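Local coordinates for protein putative esterase (PDB 7C4D) that probably hydrolyses carboxylic ester bonds as a single-chain serine esterase of the alpha/beta hydrolase fold, at residues I27-L32 against I55-H60; I93-G98 against I117-A122; P216-K221 against K244-P249. All coordinates share one frame; numbering follows the deposited sequence.

Interaction 1 of 3, residues I27-L32 against I55-H60; sequences IILHGL and IDQRNH. With SO4 (sulfate ion), chain E; ACT (acetate ion), chain D.
His-30 carries its CG between the backbone N and the carbonyl carbon (chi1 66°), which swings the imidazole across to the 55-60 segment, while Gln-57 sets its CG anti to its own carbonyl carbon (chi1 -68°) and runs extended back past the ring in the opposite direction. The ring nitrogen NE2 of His-30 accepts the backbone N-H of Gln-57 at 2.9 Å in an almost straight bond, the donor lying slightly out of the ring plane. The other ring nitrogen, ND1, donates to Gly-31 O at 2.7 Å, nearly in the ring plane, so both nitrogens are used and the imidazole's rotation is fixed. The amide NE2 of Gln-57 sits over one face of this ring and comes within 2.6 Å of His-30 O. At the ring edge CD2 of His-30 meets Ile-55 O at 3.3 Å. This is where strands 25-29 and 51-55, parallel neighbours in the alpha/beta hydrolase sheet, run into loops and diverge. A water bridges the fork, donating to Ile-28 O and Ile-55 O and weakly accepting from His-30 N. Further back, CD2 of Leu-29 packs on CG2 of Ile-55 at 3.7 Å, side by side. CE1 of His-30 lies over a face of the His-60 ring, 3.5 Å from its CG. His-60 is held by ND1 donating to Arg-58 O at 2.9 Å and by NE2 bonding to Tyr-33 N.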
loop_
_atom_site.group_PDB
_atom_site.type_symbol
_atom_site.label_atom_id
_atom_site.label_comp_id
_atom_site.label_asym_id
_atom_site.label_seq_id
_atom_site.Cartn_x
_atom_site.Cartn_y
_atom_site.Cartn_z
ATOM N N ILE A 27 -9.455 -8.146 -0.305
ATOM C CA ILE A 27 -9.102 -6.894 0.336
ATOM C C ILE A 27 -7.874 -6.324 -0.359
ATOM O O ILE A 27 -6.876 -7.045 -0.497
ATOM C CB ILE A 27 -8.871 -7.102 1.862
ATOM C CG1 ILE A 27 -10.147 -7.564 2.572
ATOM C CG2 ILE A 27 -8.305 -5.837 2.499
ATOM C CD1 ILE A 27 -9.994 -7.937 4.048
ATOM N N ILE A 28 -7.948 -5.038 -0.759
ATOM C CA ILE A 28 -6.801 -4.386 -1.383
ATOM C C ILE A 28 -6.280 -3.288 -0.435
ATOM O O ILE A 28 -7.067 -2.490 0.063
ATOM C CB ILE A 28 -7.163 -3.869 -2.790
ATOM C CG1 ILE A 28 -7.843 -4.954 -3.630
ATOM C CG2 ILE A 28 -5.993 -3.255 -3.549
ATOM C CD1 ILE A 28 -8.092 -4.536 -5.114
ATOM N N LEU A 29 -4.964 -3.277 -0.182
ATOM C CA LEU A 29 -4.288 -2.307 0.682
ATOM C C LEU A 29 -3.252 -1.518 -0.120
ATOM O O LEU A 29 -2.267 -2.068 -0.632
ATOM C CB LEU A 29 -3.580 -3.018 1.846
ATOM C CG LEU A 29 -4.426 -3.895 2.753
ATOM C CD1 LEU A 29 -3.569 -4.407 3.901
ATOM C CD2 LEU A 29 -5.589 -3.104 3.291
ATOM N N HIS A 30 -3.476 -0.210 -0.219
ATOM C CA HIS A 30 -2.569 0.705 -0.887
ATOM C C HIS A 30 -1.239 0.862 -0.099
ATOM O O HIS A 30 -1.079 0.421 1.056
ATOM C CB HIS A 30 -3.304 2.038 -1.045
ATOM C CG HIS A 30 -3.578 2.673 0.273
ATOM N ND1 HIS A 30 -2.620 3.401 0.956
ATOM C CD2 HIS A 30 -4.654 2.628 1.082
ATOM C CE1 HIS A 30 -3.099 3.802 2.106
ATOM N NE2 HIS A 30 -4.356 3.347 2.211
ATOM N N GLY A 31 -0.266 1.515 -0.730
ATOM C CA GLY A 31 0.987 1.888 -0.090
ATOM C C GLY A 31 0.999 3.328 0.471
ATOM O O GLY A 31 -0.021 4.031 0.469
ATOM N N LEU A 32 2.165 3.782 0.982
ATOM C CA LEU A 32 2.254 5.086 1.642
ATOM C C LEU A 32 1.827 6.227 0.695
ATOM O O LEU A 32 2.207 6.268 -0.473
ATOM C CB LEU A 32 3.699 5.263 2.130
ATOM C CG LEU A 32 3.967 6.359 3.162
ATOM C CD1 LEU A 32 3.205 6.127 4.448
ATOM C CD2 LEU A 32 5.459 6.418 3.469
ATOM N N ILE A 55 -9.739 -0.463 0.966
ATOM C CA ILE A 55 -9.541 0.020 2.328
ATOM C C ILE A 55 -8.581 1.205 2.266
ATOM O O ILE A 55 -7.646 1.205 1.451
ATOM C CB ILE A 55 -8.994 -1.142 3.180
ATOM C CG1 ILE A 55 -10.103 -2.114 3.599
ATOM C CG2 ILE A 55 -8.190 -0.647 4.363
ATOM C CD1 ILE A 55 -10.961 -1.570 4.651
ATOM N N ASP A 56 -8.893 2.255 3.046
ATOM C CA ASP A 56 -7.974 3.363 3.306
ATOM C C ASP A 56 -7.283 3.002 4.624
ATOM O O ASP A 56 -7.951 2.670 5.591
ATOM C CB ASP A 56 -8.702 4.712 3.419
ATOM C CG ASP A 56 -9.247 5.304 2.119
ATOM O OD1 ASP A 56 -8.954 4.772 1.055
ATOM O OD2 ASP A 56 -9.915 6.334 2.172
ATOM N N GLN A 57 -5.956 2.909 4.632
ATOM C CA GLN A 57 -5.278 2.547 5.876
ATOM C C GLN A 57 -5.156 3.764 6.796
ATOM O O GLN A 57 -5.350 4.894 6.329
ATOM C CB GLN A 57 -3.933 1.914 5.550
ATOM C CG GLN A 57 -4.106 0.555 4.876
ATOM C CD GLN A 57 -2.761 -0.021 4.571
ATOM O OE1 GLN A 57 -2.173 -0.739 5.383
ATOM N NE2 GLN A 57 -2.240 0.381 3.427
ATOM N N ARG A 58 -4.818 3.525 8.085
ATOM C CA ARG A 58 -4.661 4.622 9.047
ATOM C C ARG A 58 -3.769 5.725 8.469
ATOM O O ARG A 58 -2.813 5.438 7.738
ATOM C CB ARG A 58 -4.180 4.086 10.397
ATOM C CG ARG A 58 -2.722 3.645 10.454
ATOM C CD ARG A 58 -2.249 3.515 11.892
ATOM N NE ARG A 58 -3.155 2.624 12.580
ATOM C CZ ARG A 58 -3.300 2.557 13.898
ATOM N NH1 ARG A 58 -2.565 3.336 14.668
ATOM N NH2 ARG A 58 -4.165 1.714 14.437
ATOM N N ASN A 59 -4.180 6.987 8.714
ATOM C CA ASN A 59 -3.495 8.214 8.326
ATOM C C ASN A 59 -3.639 8.527 6.833
ATOM O O ASN A 59 -2.994 9.448 6.327
ATOM C CB ASN A 59 -2.036 8.278 8.799
ATOM C CG ASN A 59 -1.907 8.377 10.308
ATOM O OD1 ASN A 59 -2.751 8.977 10.995
ATOM N ND2 ASN A 59 -0.862 7.764 10.841
ATOM N N HIS A 60 -4.526 7.792 6.146
ATOM C CA HIS A 60 -4.645 7.877 4.700
ATOM C C HIS A 60 -6.108 8.028 4.299
ATOM O O HIS A 60 -7.003 7.490 4.952
ATOM C CB HIS A 60 -4.005 6.659 4.000
ATOM C CG HIS A 60 -2.521 6.628 4.026
ATOM N ND1 HIS A 60 -1.810 6.146 5.115
ATOM C CD2 HIS A 60 -1.615 6.994 3.096
ATOM C CE1 HIS A 60 -0.516 6.241 4.850
ATOM N NE2 HIS A 60 -0.370 6.788 3.623
HETATM S S SO4 E . -1.205 3.092 -4.225
HETATM O O1 SO4 E . -2.319 3.868 -3.747
HETATM O O2 SO4 E . 0.006 3.625 -3.640
HETATM O O3 SO4 E . -1.341 1.708 -3.816
HETATM O O4 SO4 E . -1.130 3.165 -5.655
HETATM C C ACT D . 5.395 2.700 0.092
HETATM O O ACT D . 5.619 3.054 -1.089
HETATM O OXT ACT D . 4.301 2.230 0.466
HETATM C CH3 ACT D . 6.503 2.816 1.168
HETATM O O HOH W 1 -6.271 0.237 -0.704
#

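Interaction 2 of 3, residues I93-G98 against I117-A122; sequences IGHSMG and IVADIA. With ACT (acetate ion), chain D; SO4 (sulfate ion), chain E.
Ala-119 N donates to Gly-94 O at 2.9 Å, flanked by bonds from Gly-94 N to Ile-117 O and from Ser-96 N to Ala-119 O, zipping two parallel strands together up to the turn. Beside these bonds CG1 of Ile-93 packs on CB of Ile-117 at 4.0 Å. His-95 has its CG anti to the backbone N (chi1 175°), which puts CD2 3.5 Å from Ala-119 O. Beyond the strand ends, CD1 of Ile-121 touches Ser-96 O at 3.4 Å. In the next shell, His-95 NE2 bonds to His-253 O, and His-253 ND1 bonds to Asp-120 OD2. An alanine in place of His-95 would probably leave His-253 O without this partner and open a gap beside Ala-119. Gly-94, Ser-96 and Gly-98 fit the GxSxG nucleophile elbow of a beta-alpha-beta unit, with Ser-96 in a strained backbone conformation (phi 52°, psi -114°) ahead of helix 97-108. An acetate, probably from the crystallisation liquor, accepts from Met-97 N at 2.9 Å, and Leu-32 N donates to the same oxygen. Two backbone N-H groups converging beside Ser-96 are consistent with an oxyanion hole, and Ser-96, His-253 and Asp-120 with a catalytic triad.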
loop_
_atom_site.group_PDB
_atom_site.type_symbol
_atom_site.label_atom_id
_atom_site.label_comp_id
_atom_site.label_asym_id
_atom_site.label_seq_id
_atom_site.Cartn_x
_atom_site.Cartn_y
_atom_site.Cartn_z
ATOM N N ILE A 93 -4.512 -8.348 -1.558
ATOM C CA ILE A 93 -3.467 -7.699 -2.320
ATOM C C ILE A 93 -2.934 -6.501 -1.509
ATOM O O ILE A 93 -3.707 -5.663 -1.065
ATOM C CB ILE A 93 -4.017 -7.220 -3.688
ATOM C CG1 ILE A 93 -4.661 -8.355 -4.498
ATOM C CG2 ILE A 93 -2.925 -6.489 -4.471
ATOM C CD1 ILE A 93 -5.524 -7.889 -5.670
ATOM N N GLY A 94 -1.621 -6.427 -1.312
ATOM C CA GLY A 94 -0.997 -5.319 -0.599
ATOM C C GLY A 94 0.158 -4.779 -1.425
ATOM O O GLY A 94 1.080 -5.523 -1.752
ATOM N N HIS A 95 0.075 -3.502 -1.756
ATOM C CA HIS A 95 1.094 -2.810 -2.532
ATOM C C HIS A 95 2.016 -2.070 -1.565
ATOM O O HIS A 95 1.545 -1.251 -0.770
ATOM C CB HIS A 95 0.452 -1.832 -3.521
ATOM C CG HIS A 95 1.451 -1.007 -4.251
ATOM N ND1 HIS A 95 1.532 0.340 -4.121
ATOM C CD2 HIS A 95 2.471 -1.356 -5.060
ATOM C CE1 HIS A 95 2.535 0.793 -4.842
ATOM N NE2 HIS A 95 3.095 -0.221 -5.443
ATOM N N SER A 96 3.319 -2.391 -1.640
ATOM C CA SER A 96 4.364 -1.747 -0.855
ATOM C C SER A 96 4.033 -1.752 0.643
ATOM O O SER A 96 3.930 -2.832 1.250
ATOM C CB SER A 96 4.688 -0.379 -1.364
ATOM O OG SER A 96 6.076 -0.119 -1.144
ATOM N N MET A 97 3.814 -0.559 1.223
ATOM C CA MET A 97 3.525 -0.496 2.646
ATOM C C MET A 97 2.353 -1.424 2.931
ATOM O O MET A 97 2.373 -2.169 3.907
ATOM C CB MET A 97 3.176 0.926 3.109
ATOM C CG MET A 97 2.706 0.995 4.551
ATOM S SD MET A 97 2.157 2.630 5.124
ATOM C CE MET A 97 0.491 2.753 4.459
ATOM N N GLY A 98 1.361 -1.404 2.036
ATOM C CA GLY A 98 0.193 -2.278 2.135
ATOM C C GLY A 98 0.573 -3.761 2.061
ATOM O O GLY A 98 -0.023 -4.600 2.735
ATOM N N ILE A 117 -1.394 -11.654 -2.317
ATOM C CA ILE A 117 -0.584 -11.068 -3.377
ATOM C C ILE A 117 0.196 -9.884 -2.809
ATOM O O ILE A 117 -0.418 -8.983 -2.238
ATOM C CB ILE A 117 -1.417 -10.657 -4.621
ATOM C CG1 ILE A 117 -2.061 -11.857 -5.350
ATOM C CG2 ILE A 117 -0.536 -9.879 -5.570
ATOM C CD1 ILE A 117 -3.053 -11.452 -6.439
ATOM N N VAL A 118 1.531 -9.893 -2.970
ATOM C CA VAL A 118 2.400 -8.810 -2.520
ATOM C C VAL A 118 3.015 -8.086 -3.722
ATOM O O VAL A 118 3.820 -8.686 -4.442
ATOM C CB VAL A 118 3.492 -9.332 -1.559
ATOM C CG1 VAL A 118 4.537 -8.265 -1.280
ATOM C CG2 VAL A 118 2.892 -9.872 -0.279
ATOM N N ALA A 119 2.649 -6.794 -3.900
ATOM C CA ALA A 119 3.065 -5.990 -5.060
ATOM C C ALA A 119 4.280 -5.111 -4.737
ATOM O O ALA A 119 4.195 -4.151 -3.951
ATOM C CB ALA A 119 1.915 -5.147 -5.573
ATOM N N ASP A 120 5.416 -5.504 -5.323
ATOM C CA ASP A 120 6.656 -4.734 -5.389
ATOM C C ASP A 120 7.197 -4.263 -4.020
ATOM O O ASP A 120 7.500 -3.087 -3.852
ATOM C CB ASP A 120 6.587 -3.637 -6.451
ATOM C CG ASP A 120 7.963 -3.245 -6.999
ATOM O OD1 ASP A 120 8.689 -4.125 -7.537
ATOM O OD2 ASP A 120 8.315 -2.062 -6.882
ATOM N N ILE A 121 7.367 -5.190 -3.066
ATOM C CA ILE A 121 8.071 -4.944 -1.828
ATOM C C ILE A 121 8.524 -6.285 -1.246
ATOM O O ILE A 121 7.878 -7.317 -1.454
ATOM C CB ILE A 121 7.187 -4.149 -0.844
ATOM C CG1 ILE A 121 8.041 -3.519 0.261
ATOM C CG2 ILE A 121 6.060 -5.013 -0.329
ATOM C CD1 ILE A 121 7.298 -2.750 1.318
ATOM N N ALA A 122 9.648 -6.273 -0.519
ATOM C CA ALA A 122 10.184 -7.518 0.021
ATOM C C ALA A 122 9.914 -7.557 1.522
ATOM O O ALA A 122 9.664 -6.529 2.127
ATOM C CB ALA A 122 11.660 -7.645 -0.312
HETATM C C ACT D . 5.395 2.700 0.092
HETATM O O ACT D . 5.619 3.054 -1.089
HETATM O OXT ACT D . 4.301 2.230 0.466
HETATM C CH3 ACT D . 6.503 2.816 1.168
HETATM S S SO4 E . -1.205 3.092 -4.225
HETATM O O1 SO4 E . -2.319 3.868 -3.747
HETATM O O2 SO4 E . 0.006 3.625 -3.640
HETATM O O3 SO4 E . -1.341 1.708 -3.816
HETATM O O4 SO4 E . -1.130 3.165 -5.655
#

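Interaction 3 of 3, residues P216-K221 against K244-P249; sequences PALFLK and KLVTIP
Strands 217-222 and 244-248, joined through helix 232-239 in a beta-alpha-beta unit, form the last parallel pair of the alpha/beta hydrolase sheet, with 244-248 as its outermost strand in this chain. Five backbone hydrogen bonds tie the pair, alternating in direction as parallel strands require. Lys-244 N donates to Ala-217 O, and Phe-219 N returns the bond to Lys-244 O at 2.7 Å. Val-246 N then donates to Phe-219 O, Lys-221 N to Val-246 O at 2.8 Å, and Ile-248 N closes the run on Lys-221 O at 2.9 Å. The strand axes are inclined to each other by 23°, in keeping with the twist of the sheet. On the face that carries Leu-218, Leu-220 and Val-246 the contact is aliphatic. The CD2 branch of Leu-220 lies alongside Val-246 and touches CG1 at 3.6 Å, while CD1 of Leu-218 comes at a slant to the other branch, CG2 of Val-246, at 3.9 Å. Leu-218 reaches it because its CG stands anti to the backbone N (chi1 170°), which brings the end of the side chain closer to the edge strand. Helix 260-270 covers this face, with Phe-270 against Leu-218 and Phe-263 against Leu-220. On the other face CB of Phe-219 meets CG of Leu-245 at 4.1 Å, and Ile-236 of helix 232-239 packs against both residues. Toward the C-terminal ends of the strands, the extended Lys-221 runs beside Thr-247, its CD methylene 3.6 Å from the hydroxyl oxygen OG1.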
loop_
_atom_site.group_PDB
_atom_site.type_symbol
_atom_site.label_atom_id
_atom_site.label_comp_id
_atom_site.label_asym_id
_atom_site.label_seq_id
_atom_site.Cartn_x
_atom_site.Cartn_y
_atom_site.Cartn_z
ATOM N N PRO A 216 -0.520 -19.710 0.295
ATOM C CA PRO A 216 -0.012 -19.416 -1.051
ATOM C C PRO A 216 0.209 -17.914 -1.265
ATOM O O PRO A 216 -0.678 -17.126 -1.016
ATOM C CB PRO A 216 -1.111 -19.929 -2.006
ATOM C CG PRO A 216 -1.926 -20.896 -1.177
ATOM C CD PRO A 216 -1.803 -20.429 0.266
ATOM N N ALA A 217 1.381 -17.517 -1.754
ATOM C CA ALA A 217 1.661 -16.112 -1.919
ATOM C C ALA A 217 2.208 -15.854 -3.321
ATOM O O ALA A 217 2.948 -16.662 -3.872
ATOM C CB ALA A 217 2.673 -15.675 -0.876
ATOM N N LEU A 218 1.914 -14.658 -3.834
ATOM C CA LEU A 218 2.438 -14.184 -5.117
ATOM C C LEU A 218 3.148 -12.845 -4.903
ATOM O O LEU A 218 2.553 -11.921 -4.356
ATOM C CB LEU A 218 1.284 -14.062 -6.130
ATOM C CG LEU A 218 1.616 -13.356 -7.460
ATOM C CD1 LEU A 218 2.698 -14.108 -8.221
ATOM C CD2 LEU A 218 0.362 -13.211 -8.343
ATOM N N PHE A 219 4.442 -12.771 -5.265
ATOM C CA PHE A 219 5.188 -11.520 -5.270
ATOM C C PHE A 219 5.251 -11.029 -6.716
ATOM O O PHE A 219 5.784 -11.706 -7.605
ATOM C CB PHE A 219 6.564 -11.710 -4.613
ATOM C CG PHE A 219 6.499 -11.914 -3.118
ATOM C CD1 PHE A 219 5.999 -13.094 -2.569
ATOM C CD2 PHE A 219 6.859 -10.888 -2.242
ATOM C CE1 PHE A 219 5.916 -13.276 -1.185
ATOM C CE2 PHE A 219 6.734 -11.050 -0.860
ATOM C CZ PHE A 219 6.271 -12.243 -0.334
ATOM N N LEU A 220 4.670 -9.851 -6.949
ATOM C CA LEU A 220 4.741 -9.211 -8.250
ATOM C C LEU A 220 5.771 -8.083 -8.191
ATOM O O LEU A 220 5.597 -7.111 -7.473
ATOM C CB LEU A 220 3.362 -8.683 -8.638
ATOM C CG LEU A 220 2.320 -9.714 -9.086
ATOM C CD1 LEU A 220 0.970 -9.023 -9.116
ATOM C CD2 LEU A 220 2.640 -10.227 -10.484
ATOM N N LYS A 221 6.833 -8.230 -8.978
ATOM C CA LYS A 221 7.951 -7.312 -9.067
ATOM C C LYS A 221 7.798 -6.439 -10.312
ATOM O O LYS A 221 7.472 -6.937 -11.378
ATOM C CB LYS A 221 9.215 -8.142 -9.284
ATOM C CG LYS A 221 10.497 -7.340 -9.159
ATOM C CD LYS A 221 11.700 -7.956 -9.819
ATOM C CE LYS A 221 12.721 -6.902 -10.192
ATOM N NZ LYS A 221 13.740 -7.491 -11.084
ATOM N N LYS A 244 5.354 -17.576 -5.253
ATOM C CA LYS A 244 5.755 -17.408 -6.640
ATOM C C LYS A 244 6.153 -15.956 -6.834
ATOM O O LYS A 244 5.571 -15.088 -6.193
ATOM C CB LYS A 244 4.620 -17.843 -7.563
ATOM C CG LYS A 244 4.386 -19.351 -7.628
ATOM C CD LYS A 244 2.942 -19.710 -7.912
ATOM C CE LYS A 244 2.746 -21.101 -8.474
ATOM N NZ LYS A 244 3.106 -21.146 -9.913
ATOM N N LEU A 245 7.181 -15.731 -7.663
ATOM C CA LEU A 245 7.692 -14.417 -8.036
ATOM C C LEU A 245 7.463 -14.185 -9.526
ATOM O O LEU A 245 7.854 -15.007 -10.342
ATOM C CB LEU A 245 9.191 -14.368 -7.766
ATOM C CG LEU A 245 9.599 -13.835 -6.397
ATOM C CD1 LEU A 245 9.452 -14.913 -5.347
ATOM C CD2 LEU A 245 11.027 -13.311 -6.425
ATOM N N VAL A 246 6.865 -13.044 -9.874
ATOM C CA VAL A 246 6.538 -12.769 -11.254
ATOM C C VAL A 246 6.924 -11.318 -11.514
ATOM O O VAL A 246 6.526 -10.428 -10.765
ATOM C CB VAL A 246 5.044 -13.051 -11.528
ATOM C CG1 VAL A 246 4.522 -12.355 -12.771
ATOM C CG2 VAL A 246 4.718 -14.543 -11.572
ATOM N N THR A 247 7.691 -11.098 -12.588
ATOM C CA THR A 247 8.109 -9.770 -13.021
ATOM C C THR A 247 7.181 -9.262 -14.121
ATOM O O THR A 247 7.054 -9.907 -15.161
ATOM C CB THR A 247 9.582 -9.802 -13.448
ATOM O OG1 THR A 247 10.335 -10.150 -12.281
ATOM C CG2 THR A 247 10.078 -8.501 -14.032
ATOM N N ILE A 248 6.508 -8.127 -13.867
ATOM C CA ILE A 248 5.710 -7.463 -14.891
ATOM C C ILE A 248 6.657 -6.610 -15.730
ATOM O O ILE A 248 7.220 -5.653 -15.189
ATOM C CB ILE A 248 4.625 -6.580 -14.251
ATOM C CG1 ILE A 248 3.650 -7.390 -13.390
ATOM C CG2 ILE A 248 3.923 -5.720 -15.291
ATOM C CD1 ILE A 248 2.521 -6.568 -12.795
ATOM N N PRO A 249 6.863 -6.920 -17.040
ATOM C CA PRO A 249 7.730 -6.121 -17.922
ATOM C C PRO A 249 7.368 -4.640 -18.042
ATOM O O PRO A 249 6.197 -4.284 -18.145
ATOM C CB PRO A 249 7.533 -6.706 -19.326
ATOM C CG PRO A 249 6.285 -7.553 -19.204
ATOM C CD PRO A 249 6.239 -8.037 -17.767
#

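All three contacts belong to one sheet and follow one another along the chain. Interactions 1 and 2 are wholly buried near the middle of the molecule and touch directly, since strands 25-29 and 90-95 are neighbours: Leu-29 N lies 2.8 Å from Ile-93 O. Interaction 3 adjoins interaction 2 through strands 113-119 and 217-222, but it reaches the sheet edge and is partly exposed; its nearest atoms are about 11 Å from interaction 1. The chemistry shifts accordingly. Interaction 1 joins diverging strand ends through histidines and a water, interaction 2 turns regular strand pairing into the probable active site, and interaction 3 is regular pairing with mainly aliphatic faces.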